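PDB 2Z8U: TATA-box-binding protein from Methanococcus jannaschii, which probably binds the TATA box of archaeal promoters as a general transcription factor, helping to start transcription by RNA polymerase. Local coordinates for residues Cys52-Ser55 / Ala60-Ile63; Lys86-Leu91 / Val98-Glu103; Ala113-Glu118 / Asp180-Val185; Asp123-Val128 / Pro139-Arg144; Pro148-Leu153 / Lys172-Lys177. All blocks are in the same frame, centred on the assembly; numbering follows the deposited sequence.

Interaction 1 (Cys52-Ser55 / Ala60-Ile63)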
# COMPACT_ATOMS: atom_id res chain seq x y z
N CYS B 52 21.71 -2.99 32.73
CA CYS B 52 22.15 -2.53 34.04
C CYS B 52 21.44 -1.21 34.37
O CYS B 52 21.54 -0.24 33.63
CB CYS B 52 23.66 -2.32 34.10
SG CYS B 52 24.21 -1.72 35.78
N ARG B 53 20.71 -1.20 35.49
CA ARG B 53 19.94 -0.03 35.90
C ARG B 53 20.56 0.61 37.12
O ARG B 53 20.51 0.05 38.22
CB ARG B 53 18.49 -0.39 36.14
CG ARG B 53 17.63 -0.32 34.90
CD ARG B 53 16.19 -0.69 35.20
NE ARG B 53 15.88 -2.04 34.72
CZ ARG B 53 15.25 -2.28 33.58
NH1 ARG B 53 14.85 -1.27 32.80
NH2 ARG B 53 15.00 -3.54 33.21
N LEU B 54 21.17 1.78 36.92
CA LEU B 54 21.81 2.53 37.99
C LEU B 54 20.81 3.40 38.74
O LEU B 54 19.88 3.95 38.14
CB LEU B 54 22.96 3.38 37.46
CG LEU B 54 24.16 2.58 36.95
CD1 LEU B 54 25.19 3.47 36.29
CD2 LEU B 54 24.77 1.78 38.10
N SER B 55 21.02 3.50 40.05
CA SER B 55 20.14 4.28 40.91
C SER B 55 20.59 5.73 41.06
O SER B 55 19.76 6.65 41.08
CB SER B 55 20.04 3.61 42.29
OG SER B 55 19.49 4.51 43.23
N ALA B 60 20.16 3.92 32.79
CA ALA B 60 20.17 2.51 32.45
C ALA B 60 21.08 2.28 31.25
O ALA B 60 21.16 3.12 30.34
CB ALA B 60 18.75 2.04 32.13
N LEU B 61 21.76 1.15 31.25
CA LEU B 61 22.66 0.80 30.16
C LEU B 61 22.25 -0.55 29.59
O LEU B 61 21.85 -1.45 30.33
CB LEU B 61 24.11 0.74 30.65
CG LEU B 61 24.78 2.04 31.17
CD1 LEU B 61 24.58 2.21 32.67
CD2 LEU B 61 26.25 1.97 30.88
N LEU B 62 22.35 -0.67 28.27
CA LEU B 62 22.16 -1.92 27.57
C LEU B 62 23.50 -2.25 26.94
O LEU B 62 24.06 -1.43 26.19
CB LEU B 62 21.06 -1.79 26.50
CG LEU B 62 20.82 -2.94 25.51
CD1 LEU B 62 20.46 -4.25 26.19
CD2 LEU B 62 19.73 -2.55 24.51
N ILE B 63 24.04 -3.41 27.31
CA ILE B 63 25.37 -3.80 26.85
C ILE B 63 25.30 -5.06 25.99
O ILE B 63 24.75 -6.07 26.41
CB ILE B 63 26.33 -4.07 28.03
CG1 ILE B 63 26.31 -2.90 29.04
CG2 ILE B 63 27.75 -4.36 27.49
CD1 ILE B 63 27.15 -3.12 30.28

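Interaction 2 (Lys86-Leu91 / Val98-Glu103)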
# COMPACT_ATOMS: atom_id res chain seq x y z
N LYS B 86 32.15 4.74 34.92
CA LYS B 86 32.08 4.05 36.22
C LYS B 86 31.91 2.56 36.01
O LYS B 86 32.57 1.72 36.67
CB LYS B 86 30.91 4.60 37.02
CG LYS B 86 31.23 5.92 37.72
CD LYS B 86 30.06 6.44 38.56
CE LYS B 86 30.35 7.87 39.04
NZ LYS B 86 29.19 8.40 39.83
N ILE B 87 31.01 2.22 35.09
CA ILE B 87 30.80 0.81 34.68
C ILE B 87 32.06 0.22 34.06
O ILE B 87 32.45 -0.91 34.40
CB ILE B 87 29.57 0.70 33.74
CG1 ILE B 87 28.29 1.21 34.45
CG2 ILE B 87 29.43 -0.72 33.16
CD1 ILE B 87 27.74 0.30 35.55
N ILE B 88 32.69 0.97 33.13
CA ILE B 88 33.97 0.57 32.51
C ILE B 88 35.05 0.23 33.56
O ILE B 88 35.72 -0.80 33.49
CB ILE B 88 34.46 1.67 31.49
CG1 ILE B 88 33.54 1.68 30.26
CG2 ILE B 88 35.96 1.49 31.12
CD1 ILE B 88 33.86 2.74 29.23
N LYS B 89 35.20 1.12 34.54
CA LYS B 89 36.16 0.87 35.63
C LYS B 89 35.88 -0.45 36.34
O LYS B 89 36.80 -1.20 36.62
CB LYS B 89 36.14 2.01 36.63
CG LYS B 89 37.06 1.80 37.82
CD LYS B 89 37.13 3.08 38.64
CE LYS B 89 38.17 2.96 39.74
NZ LYS B 89 38.02 1.74 40.57
N GLU B 90 34.61 -0.74 36.65
CA GLU B 90 34.30 -2.02 37.30
C GLU B 90 34.71 -3.20 36.44
O GLU B 90 35.33 -4.14 36.92
CB GLU B 90 32.82 -2.15 37.60
CG GLU B 90 32.31 -1.23 38.67
CD GLU B 90 30.83 -1.46 38.85
OE1 GLU B 90 30.47 -2.54 39.37
OE2 GLU B 90 30.05 -0.60 38.46
N LEU B 91 34.35 -3.15 35.16
CA LEU B 91 34.72 -4.23 34.23
C LEU B 91 36.23 -4.34 34.08
O LEU B 91 36.78 -5.45 34.12
CB LEU B 91 34.02 -4.07 32.86
CG LEU B 91 32.49 -3.83 32.86
CD1 LEU B 91 32.00 -3.84 31.39
CD2 LEU B 91 31.68 -4.78 33.72
N VAL B 98 38.26 -3.89 28.24
CA VAL B 98 37.42 -2.74 27.83
C VAL B 98 38.24 -1.56 27.33
O VAL B 98 39.41 -1.42 27.66
CB VAL B 98 36.40 -2.28 28.93
CG1 VAL B 98 35.31 -3.32 29.15
CG2 VAL B 98 37.10 -1.98 30.23
N ILE B 99 37.62 -0.72 26.50
CA ILE B 99 38.21 0.52 26.03
C ILE B 99 37.95 1.52 27.16
O ILE B 99 36.81 1.67 27.57
CB ILE B 99 37.49 1.00 24.71
CG1 ILE B 99 37.73 0.00 23.57
CG2 ILE B 99 37.89 2.44 24.30
CD1 ILE B 99 36.92 0.30 22.28
N GLU B 100 38.99 2.20 27.64
CA GLU B 100 38.82 3.13 28.77
C GLU B 100 38.42 4.54 28.37
O GLU B 100 37.94 5.31 29.22
CB GLU B 100 40.11 3.21 29.58
CG GLU B 100 40.31 2.02 30.48
CD GLU B 100 41.38 2.28 31.49
OE1 GLU B 100 41.15 3.11 32.40
OE2 GLU B 100 42.46 1.67 31.36
N ASN B 101 38.66 4.88 27.10
CA ASN B 101 38.36 6.21 26.58
C ASN B 101 37.35 6.26 25.43
O ASN B 101 37.67 6.86 24.38
CB ASN B 101 39.66 6.90 26.14
CG ASN B 101 40.44 6.09 25.09
OD1 ASN B 101 40.30 4.85 24.98
ND2 ASN B 101 41.28 6.79 24.32
N PRO B 102 36.12 5.72 25.64
CA PRO B 102 35.22 5.63 24.49
C PRO B 102 34.59 6.98 24.17
O PRO B 102 34.40 7.81 25.07
CB PRO B 102 34.15 4.63 24.97
CG PRO B 102 34.06 4.84 26.43
CD PRO B 102 35.49 5.19 26.87
N GLU B 103 34.29 7.23 22.89
CA GLU B 103 33.58 8.44 22.52
C GLU B 103 32.07 8.23 22.66
O GLU B 103 31.50 7.26 22.14
CB GLU B 103 33.97 8.87 21.10
CG GLU B 103 33.16 10.03 20.61
CD GLU B 103 33.55 10.45 19.22
OE1 GLU B 103 34.39 9.77 18.61
OE2 GLU B 103 32.99 11.46 18.76

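Interaction 3 (Ala113-Glu118 / Asp180-Val185)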
# COMPACT_ATOMS: atom_id res chain seq x y z
N ALA B 113 10.30 23.40 25.97
CA ALA B 113 10.25 24.85 25.94
C ALA B 113 8.81 25.28 26.23
O ALA B 113 7.90 24.47 26.28
CB ALA B 113 10.73 25.38 24.61
N ASP B 114 8.61 26.56 26.46
CA ASP B 114 7.27 27.05 26.71
C ASP B 114 6.99 28.14 25.71
O ASP B 114 7.82 29.04 25.51
CB ASP B 114 7.12 27.53 28.16
CG ASP B 114 6.85 26.38 29.12
OD1 ASP B 114 5.71 25.92 29.21
OD2 ASP B 114 7.78 25.92 29.79
N LEU B 115 5.86 28.02 25.02
CA LEU B 115 5.52 28.96 23.94
C LEU B 115 5.29 30.39 24.47
O LEU B 115 5.50 31.35 23.74
CB LEU B 115 4.28 28.50 23.18
CG LEU B 115 4.36 27.27 22.26
CD1 LEU B 115 2.99 27.04 21.64
CD2 LEU B 115 5.43 27.44 21.18
N GLY B 116 4.84 30.51 25.72
CA GLY B 116 4.47 31.83 26.28
C GLY B 116 3.01 32.17 26.03
O GLY B 116 2.46 33.17 26.57
N ILE B 117 2.35 31.31 25.24
CA ILE B 117 0.91 31.41 24.99
C ILE B 117 0.26 30.05 25.15
O ILE B 117 0.93 29.01 25.04
CB ILE B 117 0.58 32.00 23.58
CG1 ILE B 117 1.23 31.16 22.48
CG2 ILE B 117 1.02 33.46 23.48
CD1 ILE B 117 0.26 30.56 21.52
N GLU B 118 -1.04 30.05 25.42
CA GLU B 118 -1.84 28.84 25.45
C GLU B 118 -2.45 28.64 24.06
O GLU B 118 -3.43 29.32 23.71
CB GLU B 118 -2.88 28.89 26.55
CG GLU B 118 -2.28 29.07 27.95
CD GLU B 118 -3.33 29.33 29.00
OE1 GLU B 118 -4.53 29.47 28.65
OE2 GLU B 118 -2.98 29.40 30.18
N ASP B 180 7.79 30.20 14.78
CA ASP B 180 7.42 30.86 13.53
C ASP B 180 6.09 30.35 12.98
O ASP B 180 5.30 31.10 12.40
CB ASP B 180 8.52 30.67 12.48
CG ASP B 180 9.73 31.59 12.71
OD1 ASP B 180 10.78 31.33 12.07
OD2 ASP B 180 9.64 32.56 13.50
N THR B 181 5.85 29.06 13.18
CA THR B 181 4.64 28.42 12.69
C THR B 181 3.43 28.86 13.52
O THR B 181 2.44 29.32 12.97
CB THR B 181 4.80 26.89 12.68
OG1 THR B 181 5.86 26.54 11.78
CG2 THR B 181 3.54 26.20 12.23
N ILE B 182 3.55 28.76 14.85
CA ILE B 182 2.49 29.23 15.74
C ILE B 182 2.12 30.71 15.49
O ILE B 182 0.93 31.05 15.45
CB ILE B 182 2.83 28.95 17.24
CG1 ILE B 182 2.32 27.56 17.65
CG2 ILE B 182 2.22 30.00 18.18
CD1 ILE B 182 3.25 26.44 17.37
N LYS B 183 3.13 31.55 15.29
CA LYS B 183 2.97 32.97 14.96
C LYS B 183 1.98 33.20 13.83
O LYS B 183 1.17 34.12 13.88
CB LYS B 183 4.30 33.61 14.57
CG LYS B 183 5.16 34.09 15.72
CD LYS B 183 6.21 35.10 15.22
CE LYS B 183 7.17 35.54 16.33
NZ LYS B 183 7.89 34.38 16.94
N GLU B 184 2.06 32.36 12.80
CA GLU B 184 1.20 32.51 11.63
C GLU B 184 -0.26 32.09 11.90
O GLU B 184 -1.12 32.27 11.04
CB GLU B 184 1.79 31.76 10.44
CG GLU B 184 3.06 32.40 9.91
CD GLU B 184 4.01 31.41 9.27
OE1 GLU B 184 5.11 31.83 8.84
OE2 GLU B 184 3.66 30.21 9.19
N VAL B 185 -0.50 31.56 13.09
CA VAL B 185 -1.83 31.13 13.53
C VAL B 185 -2.30 32.01 14.68
O VAL B 185 -3.50 32.17 14.90
CB VAL B 185 -1.82 29.64 13.98
CG1 VAL B 185 -3.20 29.22 14.49
CG2 VAL B 185 -1.37 28.73 12.85

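Interaction 4 (Asp123-Val128 / Pro139-Arg144)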
# COMPACT_ATOMS: atom_id res chain seq x y z
N ASP B 123 -7.14 25.09 15.93
CA ASP B 123 -6.65 26.01 14.89
C ASP B 123 -5.40 25.49 14.20
O ASP B 123 -5.32 25.48 12.97
CB ASP B 123 -6.35 27.40 15.48
CG ASP B 123 -7.60 28.23 15.68
OD1 ASP B 123 -8.69 27.81 15.22
OD2 ASP B 123 -7.49 29.31 16.30
N ILE B 124 -4.42 25.04 14.99
CA ILE B 124 -3.15 24.57 14.47
C ILE B 124 -3.39 23.29 13.63
O ILE B 124 -2.83 23.15 12.55
CB ILE B 124 -2.10 24.34 15.61
CG1 ILE B 124 -1.66 25.67 16.25
CG2 ILE B 124 -0.84 23.60 15.11
CD1 ILE B 124 -0.92 25.50 17.58
N ALA B 125 -4.23 22.39 14.14
CA ALA B 125 -4.49 21.11 13.46
C ALA B 125 -5.07 21.31 12.06
O ALA B 125 -4.89 20.47 11.16
CB ALA B 125 -5.44 20.27 14.29
N LEU B 126 -5.80 22.41 11.89
CA LEU B 126 -6.41 22.73 10.60
C LEU B 126 -5.44 23.49 9.69
O LEU B 126 -5.36 23.20 8.49
CB LEU B 126 -7.69 23.54 10.82
CG LEU B 126 -8.57 23.94 9.61
CD1 LEU B 126 -8.96 22.76 8.71
CD2 LEU B 126 -9.79 24.68 10.11
N MET B 127 -4.69 24.43 10.26
CA MET B 127 -3.91 25.43 9.50
C MET B 127 -2.47 25.04 9.20
O MET B 127 -1.85 25.60 8.28
CB MET B 127 -3.93 26.77 10.24
CG MET B 127 -5.28 27.46 10.21
SD MET B 127 -5.49 28.73 11.48
CE MET B 127 -7.12 29.32 11.03
N VAL B 128 -1.93 24.09 9.96
CA VAL B 128 -0.54 23.69 9.82
C VAL B 128 -0.47 22.24 9.32
O VAL B 128 -1.07 21.34 9.90
CB VAL B 128 0.25 23.86 11.15
CG1 VAL B 128 1.72 23.54 10.96
CG2 VAL B 128 0.10 25.28 11.69
N PRO B 139 -3.11 13.44 24.67
CA PRO B 139 -3.06 14.86 24.94
C PRO B 139 -2.02 15.51 24.01
O PRO B 139 -0.99 14.88 23.71
CB PRO B 139 -2.57 14.90 26.39
CG PRO B 139 -1.67 13.74 26.50
CD PRO B 139 -2.31 12.67 25.65
N GLY B 140 -2.26 16.74 23.56
CA GLY B 140 -1.25 17.44 22.76
C GLY B 140 -1.44 17.24 21.27
O GLY B 140 -2.10 16.29 20.83
N LEU B 141 -0.89 18.18 20.51
CA LEU B 141 -0.84 18.11 19.08
C LEU B 141 0.53 17.58 18.61
O LEU B 141 1.58 17.99 19.14
CB LEU B 141 -1.07 19.52 18.53
CG LEU B 141 -1.03 19.74 17.03
CD1 LEU B 141 -2.08 20.73 16.64
CD2 LEU B 141 0.35 20.22 16.61
N VAL B 142 0.52 16.67 17.64
CA VAL B 142 1.74 16.07 17.10
C VAL B 142 2.12 16.76 15.79
O VAL B 142 1.31 16.94 14.89
CB VAL B 142 1.61 14.53 16.92
CG1 VAL B 142 2.92 13.92 16.41
CG2 VAL B 142 1.21 13.87 18.24
N TYR B 143 3.38 17.15 15.72
CA TYR B 143 3.88 17.92 14.62
C TYR B 143 5.25 17.35 14.23
O TYR B 143 6.18 17.37 15.02
CB TYR B 143 4.00 19.37 15.11
CG TYR B 143 4.48 20.40 14.12
CD1 TYR B 143 5.14 21.55 14.57
CD2 TYR B 143 4.27 20.25 12.76
CE1 TYR B 143 5.57 22.52 13.68
CE2 TYR B 143 4.70 21.21 11.86
CZ TYR B 143 5.34 22.34 12.33
OH TYR B 143 5.77 23.30 11.45
N ARG B 144 5.37 16.83 13.03
CA ARG B 144 6.66 16.30 12.59
C ARG B 144 7.43 17.32 11.75
O ARG B 144 6.86 17.92 10.83
CB ARG B 144 6.46 14.97 11.85
CG ARG B 144 7.75 14.18 11.64
CD ARG B 144 7.44 12.71 11.44
NE ARG B 144 8.61 11.91 11.06
CZ ARG B 144 8.59 10.58 10.94
NH1 ARG B 144 7.47 9.92 11.17
NH2 ARG B 144 9.69 9.91 10.56

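Interaction 5 (Pro148-Leu153 / Lys172-Lys177)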
# COMPACT_ATOMS: atom_id res chain seq x y z
N PRO B 148 15.20 20.43 11.57
CA PRO B 148 15.81 19.12 11.79
C PRO B 148 14.75 18.04 11.83
O PRO B 148 13.55 18.34 11.97
CB PRO B 148 16.50 19.27 13.16
CG PRO B 148 15.75 20.35 13.84
CD PRO B 148 15.28 21.29 12.76
N LYS B 149 15.17 16.79 11.67
CA LYS B 149 14.25 15.66 11.67
C LYS B 149 13.85 15.37 13.10
O LYS B 149 14.54 14.65 13.82
CB LYS B 149 14.91 14.44 11.02
CG LYS B 149 14.09 13.17 11.08
CD LYS B 149 14.92 11.96 10.62
CE LYS B 149 14.14 10.67 10.85
NZ LYS B 149 15.02 9.48 10.61
N VAL B 150 12.74 15.97 13.53
CA VAL B 150 12.27 15.86 14.92
C VAL B 150 10.77 15.63 14.99
O VAL B 150 10.05 15.87 14.02
CB VAL B 150 12.65 17.10 15.76
CG1 VAL B 150 14.18 17.22 15.87
CG2 VAL B 150 12.05 18.36 15.19
N VAL B 151 10.31 15.16 16.14
CA VAL B 151 8.89 15.05 16.43
C VAL B 151 8.60 16.02 17.52
O VAL B 151 9.30 16.04 18.54
CB VAL B 151 8.47 13.62 16.85
CG1 VAL B 151 6.99 13.60 17.34
CG2 VAL B 151 8.65 12.69 15.69
N VAL B 152 7.59 16.86 17.31
CA VAL B 152 7.24 17.90 18.29
C VAL B 152 5.85 17.61 18.85
O VAL B 152 4.95 17.20 18.12
CB VAL B 152 7.25 19.30 17.64
CG1 VAL B 152 6.92 20.40 18.69
CG2 VAL B 152 8.62 19.58 16.98
N LEU B 153 5.70 17.75 20.16
CA LEU B 153 4.39 17.71 20.79
C LEU B 153 4.12 19.06 21.42
O LEU B 153 4.95 19.59 22.17
CB LEU B 153 4.32 16.62 21.86
CG LEU B 153 5.04 15.30 21.56
CD1 LEU B 153 5.12 14.48 22.83
CD2 LEU B 153 4.31 14.54 20.46
N LYS B 172 17.43 24.22 19.24
CA LYS B 172 17.23 25.66 19.04
C LYS B 172 16.62 25.96 17.67
O LYS B 172 15.68 26.75 17.57
CB LYS B 172 18.56 26.40 19.18
CG LYS B 172 19.02 26.61 20.62
CD LYS B 172 20.45 27.14 20.65
CE LYS B 172 20.99 27.15 22.06
NZ LYS B 172 22.44 27.53 22.07
N ARG B 173 17.16 25.33 16.63
CA ARG B 173 16.66 25.47 15.25
C ARG B 173 15.21 25.00 15.11
O ARG B 173 14.41 25.59 14.37
CB ARG B 173 17.53 24.67 14.29
CG ARG B 173 18.99 25.08 14.25
CD ARG B 173 19.78 24.23 13.24
NE ARG B 173 19.05 24.04 11.99
CZ ARG B 173 18.80 22.87 11.42
NH1 ARG B 173 19.25 21.73 11.95
NH2 ARG B 173 18.11 22.83 10.29
N ALA B 174 14.88 23.91 15.81
CA ALA B 174 13.52 23.39 15.90
C ALA B 174 12.58 24.39 16.58
O ALA B 174 11.48 24.67 16.08
CB ALA B 174 13.52 22.07 16.64
N LEU B 175 13.01 24.92 17.73
CA LEU B 175 12.21 25.93 18.45
C LEU B 175 11.87 27.16 17.59
O LEU B 175 10.70 27.56 17.56
CB LEU B 175 12.86 26.34 19.78
CG LEU B 175 12.08 27.36 20.65
CD1 LEU B 175 10.78 26.72 21.14
CD2 LEU B 175 12.94 27.82 21.81
N LYS B 176 12.85 27.72 16.89
CA LYS B 176 12.59 28.87 15.99
C LYS B 176 11.48 28.55 14.98
O LYS B 176 10.57 29.35 14.77
CB LYS B 176 13.88 29.32 15.28
CG LYS B 176 13.69 30.36 14.16
CD LYS B 176 13.82 31.80 14.67
CE LYS B 176 13.21 32.86 13.71
NZ LYS B 176 13.52 32.66 12.27
N LYS B 177 11.54 27.36 14.39
CA LYS B 177 10.54 26.92 13.41
C LYS B 177 9.15 26.72 14.00
O LYS B 177 8.17 27.16 13.42
CB LYS B 177 11.00 25.67 12.66
CG LYS B 177 11.90 26.01 11.49
CD LYS B 177 12.83 24.86 11.14
CE LYS B 177 13.71 25.21 9.95
NZ LYS B 177 13.03 24.89 8.65

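Interaction 1 (Cys52-Ser55 / Ala60-Ile63)
Cys52 and Leu61 face each other as an antiparallel hydrogen-bonded pair, and their backbones exchange two bonds. Cys52 N gives to Leu61 O at 2.9 Å, and Leu61 N returns the favour to Cys52 O at 2.8 Å; both are nearly straight, and each donor lies in the carbonyl plane of its acceptor. The strand axes run at 162°, close to ideally antiparallel, and come within 4.7 Å. One step on, Arg53 and Ala60 form the non-hydrogen-bonded pair. Here Cys52 O also takes a CA-H contact from Ala60 CA, 3.3 Å away.

Side chains divide between the two faces. On the face of Arg53 and Ala60, the methyl CB of Ala60 lies against the aliphatic start of the arginine, 3.8 Å from Arg53 CG. The arginine chain then bends at chi3 (-104°), and its guanidinium finds two acids: Glu41 of the same chain and Asp123 of the second subunit, whose Leu126 packs on Ala60. Cys52 and Leu61 occupy the other face. There Leu54 CD1 meets Leu61 CD1 at 3.9 Å, the two leucines crossing at a slant, with helix 77-94 packed over them through Ala83, Ile84 and Ile87. This is a beta hairpin of the first TBP repeat, part of the curved antiparallel sheet that forms the saddle of this family: helix on one face, and on the other the concave surface that in relatives grips DNA.

Interaction 2 (Lys86-Leu91 / Val98-Glu103)
Ile88 meets four residues of the loop that leads out of helix 77-94: Val98, Ile99, Glu100 and Pro102. From CB the chain divides. The CG2 branch stands anti to the backbone N and lies against Val98 and the carbonyl of Ile99, 3.8 Å from Val98 CG2 and 3.7 Å from Ile99 O, with Glu100 CA beyond. The other branch leaves through CG1, anti to the carbonyl carbon (chi1 -71°), and stays extended (chi2 177°), which carries CD1 further along the loop. That end methyl meets Pro102 CG at 3.5 Å, the two side chains pointing at each other tip to tip, and it also lies 3.6 Å from Ile99 O. Cut back to an alanine, this position would probably leave Pro102 CG without the methyl it meets and open a gap between helix and loop.

Val98 grips the helix with both methyls. Its CG2 rests 3.7 Å from Ile88 O, while CG1 touches Leu91 at CB and CD1, each 4.0 Å away, with the valine and leucine side chains at about a right angle. Side chain meets side chain only through carbon, though several methyls also rest on backbone carbonyl oxygens. The polar end of Glu100 turns to a salt bridge with Lys92 on the same helix.

The segment 98-103 thus folds back along the helix it has just left before the chain enters strand 105-114. Ile24 packs on both Ile88 and Leu91, and its backbone bonds to Ile99. Leu91 also meets Val33 and Ile36 of helix 30-36.

Interaction 3 (Ala113-Glu118 / Asp180-Val185)
Ile182 meets Leu115 and Ile117 across this contact, and a walk along 180-185 leads to it quickly. Asp180 comes first, on helix 168-183, and its OD1 pairs with Lys176 one turn back. Thr181 follows, with its hydroxyl bonded to Lys177 O and to the Tyr143 hydroxyl; the second of these ties the helix to strand 141-146.

Ile182 then points at the loop 115-118 and uses two different atoms. Its CG1 lies 4.1 Å from Leu115 CD1, the two side chains reaching tip to tip. Its CG2 touches Ile117 CD1 at 3.9 Å, the two isoleucines sliding past each other in opposite directions. Ile117 has CG1 set between its backbone N and carbonyl carbon (chi1 57°), which, together with an unusual chi2 of 120°, places CD1 at Ile182. Both approaches are ordinary van der Waals distances over a small area, so this is a light apolar touch.

Past Ile182 the polypeptide closes a last turn, Val185 N bonding to Ile182 O at 2.8 Å. Val185, the last modelled residue, swings away to rest on Asp123, Met127 and Val128.

Leu115 sits just beyond strand 105-114, its backbone still bonded to Gly158, and also packs on Ile178, Leu179 and Val160. Ile182 has a further neighbour in Ile124, so the end of helix 168-183 touches both the exit of strand 105-114 and helix 121-127.

Interaction 4 (Asp123-Val128 / Pro139-Arg144)
Leu141 pushes its CD1 methyl into helix 121-127, and this is the tight end of the contact. Ile124 CG2 is only 3.5 Å from Leu141 CD1, closer than carbons usually pack, and Leu141 CD2 stands 3.9 Å from the same methyl. CD1 also lies 3.7 Å from Ala125 N, over the helix backbone, with Ala125 CB next at 4.1 Å. Leu141 gets there because its CG is anti to the backbone N (chi1 178°), throwing the branch out from the strand toward the helix. Tyr133 and Thr131 of the neighbouring strand 131-133 close in around the leucine.

The looser end comes where the helix stops. Val128 CG1 is 3.9 Å from Tyr143 CE2, and about as far from CZ and the hydroxyl, so one methyl leans on the outer part of the ring, the valine running about at right angles to the tyrosine. Thr131 and Val152, from the two neighbouring strands, also touch the tyrosine side chain. Val128 and Met127 are partly exposed here, whereas Ile124 and Leu141 at the tight end are buried. Met127 and Leu126 look instead to the second subunit, packing on its Val51 and Thr72.

A short helix laid on an antiparallel sheet through aliphatic side chains, with a long C-terminal helix beside it, is the arrangement of the TBP half-domain, here the second repeat.

Interaction 5 (Pro148-Leu153 / Lys172-Lys177)
Pro148 and Ala174 form the centre of a helix-on-sheet contact in the second TBP repeat, where helix 168-183 lies over the antiparallel sheet near the start of strand 149-154. The proline ring turns CG to the alanine methyl, Ala174 CB, at 4.0 Å, and Val150 CG2 comes to the same methyl from further along the strand at 4.2 Å. The small alanine lets the helix come close, its CA only 6.4 Å from that of Pro148. Pro148 CD also lies 4.0 Å from Ala174 N.

Arg173 meets the same ring from another side. Pro148 CD sits 3.8 Å above one face of its guanidinium, offset toward the rim, while Pro148 CB is 3.9 Å from Arg173 NH1. The arginine chain leaves the helix anti to its carbonyl carbon and turns at chi3 (44°), which folds the flat end back over the ring.

Further out, two acids hold the guanidinium in that pose: NH1 pairs with Asp170 one turn earlier in the helix, and NH2 with Asp147, the residue just before the proline. A leucine in this place would probably leave both aspartates without their positive partner and strip the proline ring of its flat cover. Behind the alanine, Ile162 of strand 159-163 packs on both Ala174 and Val150, while Leu145 and Leu165 close around the valine. The peptide bond between Asp147 and Pro148, in the turn before strand 149-154, is cis.

Interactions 1 and 2 belong to one end of the chain and touch through Ile87; interactions 3, 4 and 5 cluster at the other, their centres 12 to 14 Å apart. Interaction 1 is the strand-to-strand contact, held by backbone bonds; the rest are side-chain packing. Interactions 1, 4 and 5 are buried, while 2 and 3 lie partly at the surface, where a loop folds against a helix. Interactions 3 and 5 share helix 168-183, and Tyr143 of interaction 4 bonds to Val152 of interaction 5 between neighbouring strands. Charge enters mainly in 5, at Arg173, and in 1, at Arg53.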